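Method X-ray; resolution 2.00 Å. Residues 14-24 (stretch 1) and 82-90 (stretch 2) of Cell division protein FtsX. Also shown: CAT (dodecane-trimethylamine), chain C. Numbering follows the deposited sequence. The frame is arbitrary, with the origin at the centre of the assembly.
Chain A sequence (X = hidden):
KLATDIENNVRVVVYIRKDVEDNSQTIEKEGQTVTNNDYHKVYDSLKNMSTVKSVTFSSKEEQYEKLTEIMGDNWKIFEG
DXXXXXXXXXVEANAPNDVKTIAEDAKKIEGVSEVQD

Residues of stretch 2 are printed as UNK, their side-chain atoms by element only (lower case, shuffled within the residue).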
# COMPACT_ATOMS: atom_id res chain seq x y z
N VAL A 14 2.39 -4.55 -1.20
CA VAL A 14 2.09 -4.91 0.18
C VAL A 14 0.73 -4.34 0.52
O VAL A 14 0.58 -3.11 0.61
CB VAL A 14 3.17 -4.41 1.14
CG1 VAL A 14 2.80 -4.77 2.58
CG2 VAL A 14 4.50 -4.99 0.77
N TYR A 15 -0.26 -5.21 0.72
CA TYR A 15 -1.63 -4.78 1.01
C TYR A 15 -1.85 -4.66 2.51
O TYR A 15 -1.41 -5.51 3.28
CB TYR A 15 -2.64 -5.77 0.42
CG TYR A 15 -2.57 -5.79 -1.08
CD1 TYR A 15 -3.18 -4.81 -1.83
CD2 TYR A 15 -1.86 -6.77 -1.74
CE1 TYR A 15 -3.10 -4.80 -3.20
CE2 TYR A 15 -1.77 -6.77 -3.11
CZ TYR A 15 -2.39 -5.78 -3.84
OH TYR A 15 -2.31 -5.79 -5.20
N ILE A 16 -2.52 -3.58 2.92
CA ILE A 16 -2.68 -3.23 4.32
C ILE A 16 -4.05 -3.73 4.78
O ILE A 16 -5.02 -3.65 4.03
CB ILE A 16 -2.55 -1.71 4.54
CG1 ILE A 16 -1.20 -1.20 4.07
CG2 ILE A 16 -2.72 -1.35 6.03
CD1 ILE A 16 -1.22 0.26 3.69
N ARG A 17 -4.11 -4.25 6.02
CA ARG A 17 -5.39 -4.67 6.60
C ARG A 17 -6.40 -3.54 6.54
O ARG A 17 -6.07 -2.37 6.77
CB ARG A 17 -5.21 -5.13 8.06
CG ARG A 17 -4.51 -6.47 8.24
CD ARG A 17 -4.96 -7.15 9.51
NE ARG A 17 -6.40 -7.33 9.51
CZ ARG A 17 -7.16 -7.30 10.59
NH1 ARG A 17 -6.62 -7.12 11.79
NH2 ARG A 17 -8.48 -7.46 10.49
N LYS A 18 -7.66 -3.89 6.26
CA LYS A 18 -8.69 -2.90 5.99
C LYS A 18 -8.99 -2.00 7.19
O LYS A 18 -9.58 -0.94 7.02
CB LYS A 18 -9.97 -3.60 5.52
CG LYS A 18 -10.19 -3.51 4.02
CD LYS A 18 -11.56 -4.06 3.62
CE LYS A 18 -11.89 -3.72 2.17
NZ LYS A 18 -11.62 -2.28 1.83
N ASP A 19 -8.58 -2.39 8.39
CA ASP A 19 -8.85 -1.62 9.60
C ASP A 19 -7.63 -0.87 10.10
O ASP A 19 -7.67 -0.33 11.22
CB ASP A 19 -9.36 -2.55 10.69
CG ASP A 19 -8.39 -3.68 10.97
OD1 ASP A 19 -8.45 -4.70 10.24
OD2 ASP A 19 -7.57 -3.54 11.90
N VAL A 20 -6.55 -0.84 9.32
CA VAL A 20 -5.33 -0.12 9.66
C VAL A 20 -5.19 1.04 8.69
O VAL A 20 -5.28 0.85 7.46
CB VAL A 20 -4.09 -1.04 9.61
CG1 VAL A 20 -2.81 -0.24 9.52
CG2 VAL A 20 -4.05 -1.98 10.82
N GLU A 21 -4.98 2.24 9.22
CA GLU A 21 -4.76 3.41 8.38
C GLU A 21 -3.30 3.81 8.57
O GLU A 21 -2.95 4.66 9.38
CB GLU A 21 -5.77 4.53 8.73
CG GLU A 21 -7.15 4.28 8.11
CD GLU A 21 -8.29 4.94 8.88
OE1 GLU A 21 -8.16 6.15 9.18
OE2 GLU A 21 -9.30 4.27 9.15
N ASP A 22 -2.43 3.15 7.80
CA ASP A 22 -1.00 3.37 7.98
C ASP A 22 -0.56 4.73 7.45
O ASP A 22 0.46 5.25 7.91
CB ASP A 22 -0.22 2.26 7.28
CG ASP A 22 1.19 2.14 7.80
OD1 ASP A 22 1.34 1.75 8.97
OD2 ASP A 22 2.15 2.41 7.04
N ASN A 23 -1.31 5.31 6.51
CA ASN A 23 -0.94 6.54 5.83
C ASN A 23 -1.64 7.76 6.42
O ASN A 23 -1.43 8.88 5.93
CB ASN A 23 -1.27 6.42 4.34
CG ASN A 23 -0.92 7.66 3.55
OD1 ASN A 23 -1.80 8.35 3.05
ND2 ASN A 23 0.36 7.96 3.46
N SER A 24 -2.45 7.57 7.44
CA SER A 24 -3.21 8.65 8.05
C SER A 24 -2.47 9.16 9.27
O SER A 24 -2.27 8.40 10.22
CB SER A 24 -4.62 8.19 8.43
OG SER A 24 -5.31 7.75 7.28
N UNK A 82 -19.11 0.96 -0.67
CA UNK A 82 -17.76 1.18 -0.19
C UNK A 82 -16.78 0.61 -1.20
O UNK A 82 -17.10 -0.30 -1.97
c UNK A 82 -17.56 0.55 1.18
N UNK A 83 -15.57 1.18 -1.20
CA UNK A 83 -14.48 0.65 -2.03
C UNK A 83 -13.98 -0.64 -1.39
O UNK A 83 -13.52 -0.61 -0.24
c UNK A 83 -13.34 1.68 -2.15
c UNK A 83 -12.33 1.30 -3.20
o UNK A 83 -12.10 0.12 -3.45
n UNK A 83 -11.71 2.30 -3.81
N UNK A 84 -14.08 -1.79 -2.06
CA UNK A 84 -13.62 -3.05 -1.46
C UNK A 84 -12.13 -3.33 -1.62
O UNK A 84 -11.66 -4.36 -1.10
c UNK A 84 -14.61 -3.50 -3.57
c UNK A 84 -14.43 -4.10 -2.23
c UNK A 84 -14.78 -2.01 -3.33
N UNK A 85 -11.39 -2.48 -2.32
CA UNK A 85 -9.97 -2.71 -2.53
C UNK A 85 -9.18 -2.36 -1.27
O UNK A 85 -9.69 -1.77 -0.32
c UNK A 85 -9.66 -1.19 -6.16
c UNK A 85 -10.23 -2.09 -5.05
c UNK A 85 -9.47 -1.90 -3.73
c UNK A 85 -10.21 -3.57 -5.47
N UNK A 86 -7.90 -2.74 -1.27
CA UNK A 86 -7.02 -2.57 -0.12
C UNK A 86 -5.99 -1.49 -0.42
O UNK A 86 -5.37 -1.51 -1.49
c UNK A 86 -9.08 -6.33 1.01
c UNK A 86 -6.29 -3.88 0.20
c UNK A 86 -8.32 -5.37 0.37
c UNK A 86 -6.69 -5.46 2.12
c UNK A 86 -8.64 -6.84 2.21
c UNK A 86 -7.45 -6.42 2.77
o UNK A 86 -9.39 -7.79 2.85
c UNK A 86 -7.12 -4.92 0.91
N UNK A 87 -5.81 -0.55 0.52
CA UNK A 87 -4.63 0.30 0.52
C UNK A 87 -3.38 -0.55 0.42
O UNK A 87 -3.33 -1.69 0.92
c UNK A 87 -5.62 2.22 1.87
c UNK A 87 -4.55 1.14 1.80
o UNK A 87 -6.29 2.48 0.85
o UNK A 87 -5.76 2.81 2.96
N UNK A 88 -2.34 -0.01 -0.20
CA UNK A 88 -1.16 -0.81 -0.50
C UNK A 88 0.08 0.07 -0.47
O UNK A 88 0.01 1.28 -0.69
c UNK A 88 -1.29 -1.51 -1.86
N UNK A 89 1.22 -0.56 -0.21
CA UNK A 89 2.51 0.07 -0.46
C UNK A 89 3.15 -0.60 -1.67
O UNK A 89 3.12 -1.83 -1.80
c UNK A 89 2.48 2.82 3.82
c UNK A 89 3.45 -0.04 0.77
c UNK A 89 2.58 0.56 3.06
o UNK A 89 2.15 3.74 4.78
c UNK A 89 2.27 1.48 4.05
c UNK A 89 3.11 0.97 1.85
c UNK A 89 3.32 2.33 1.65
c UNK A 89 3.02 3.25 2.64
N UNK A 90 3.71 0.20 -2.56
CA UNK A 90 4.42 -0.29 -3.73
C UNK A 90 5.89 -0.23 -3.38
O UNK A 90 6.46 0.85 -3.23
c UNK A 90 4.09 0.53 -4.99
c UNK A 90 1.77 -0.48 -5.53
c UNK A 90 2.59 0.76 -5.15
c UNK A 90 4.68 -0.15 -6.23
C1 CAT C . -16.71 2.19 -5.28
C2 CAT C . -16.34 1.43 -6.57
C3 CAT C . -15.59 0.13 -6.25
C4 CAT C . -15.74 -0.94 -7.35
C5 CAT C . -14.87 -2.16 -7.01
C6 CAT C . -15.17 -3.40 -7.86
C7 CAT C . -15.52 -4.56 -6.92
C8 CAT C . -15.21 -5.95 -7.49
C9 CAT C . -14.78 -6.84 -6.32
C10 CAT C . -14.87 -8.33 -6.66
C11 CAT C . -13.67 -9.05 -6.04
C12 CAT C . -14.13 -10.26 -5.23
CA1 CAT C . -16.54 4.24 -4.04
CB1 CAT C . -14.88 3.64 -5.64
CC1 CAT C . -17.08 4.30 -6.33
NE1 CAT C . -16.30 3.59 -5.33
O HOH W 1 -6.59 -1.39 3.27

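Position 82 carries a single side-chain carbon, which points toward stretch 1 but touches nothing there; it is Ala82. At position 83 two carbons are followed by one oxygen and one nitrogen on the second carbon, a carboxamide with no contact to stretch 1 within 4.5 Å, while the backbone O faces Lys18; this is Asn83. NZ of Lys18 makes a weak hydrogen bond to O of Asn83 (3.3 Å). Its side chain serves its own loop: OD1 of Asn83 accepts a hydrogen bond from N of position 85 (2.9 Å), and ND2 of Asn83 lies 3.9 Å from CB1 of the bound dodecane-trimethylamine.

The three carbons of position 84 close a ring onto the backbone nitrogen and stay clear of stretch 1, the backbone O again facing Lys18; the ring identifies Pro84. The CA-to-CB bond of Pro84 points away from stretch 1, and CG of Pro84 packs 3.6 Å from C7 of the ligand's alkyl chain, while O of Pro84 lies 3.3 Å from CE of Lys18. Position 85 has four carbons, forked at the second, none of them in contact with stretch 1, and its backbone O too faces Lys18; this is Leu85. The CA-to-CB bond of Leu85 points away as well, and the contact is made by its carbonyl: NZ of Lys18 donates to O of Leu85 at 2.9 Å.

Position 86 shows one carbon and then a six-carbon ring bearing an oxygen, one face of the ring covered by the aliphatic part of Lys18; hence Tyr86. CG of Lys18 is 4.1 Å from the ring centroid and close to the ring normal. CD2 of Tyr86 comes within 3.1 Å of O of Ile16, and CB of Tyr86 lies 3.8 Å from CD1 of Tyr15. At position 87 two carbons, the second carrying two oxygens, form a carboxylate on a short arm whose first carbon sits by the side chain of Ile16; this is Asp87. Its CB is 3.9 Å from CD1 of Ile16, but the main link is backbone: N of Ile16 donates to O of Asp87 (2.9 Å). A water closes the pairing less directly, donating to O of Ile16 (2.9 Å) and weakly accepting from N of Asp87 (3.0 Å).

Position 88 has one side-chain carbon, set against the ring of Tyr15 on the same face of the sheet, and is Ala88. Its CB lies 3.8 Å from CD1 of Tyr15. At position 89 one carbon leads to another six-carbon ring, which passes Ile16 and whose oxygen lies beside the carboxylate of Asp22; this is Tyr89. CE2 of Tyr89 is 3.7 Å from CD1 of Ile16, and OH of Tyr89 donates to OD2 of Asp22 at 2.6 Å, in the loop beyond the strand. Position 90, with four carbons forked at the first and one arm two carbons long, makes no contact with stretch 1 and is Ile90.

The contact is built on a short antiparallel pairing. Val14 and Tyr89 exchange two backbone hydrogen bonds, N of Val14 to O of Tyr89 (2.9 Å) and N of Tyr89 to O of Val14 (2.8 Å), and the Ile16 bond extends the ladder. Beyond the strands, side chains take over: Lys18 reaches across Tyr86 to loop carbonyls, while Tyr89 fastens the Asp22 loop.

Stretch 2 82-90: ANPLYDAYI
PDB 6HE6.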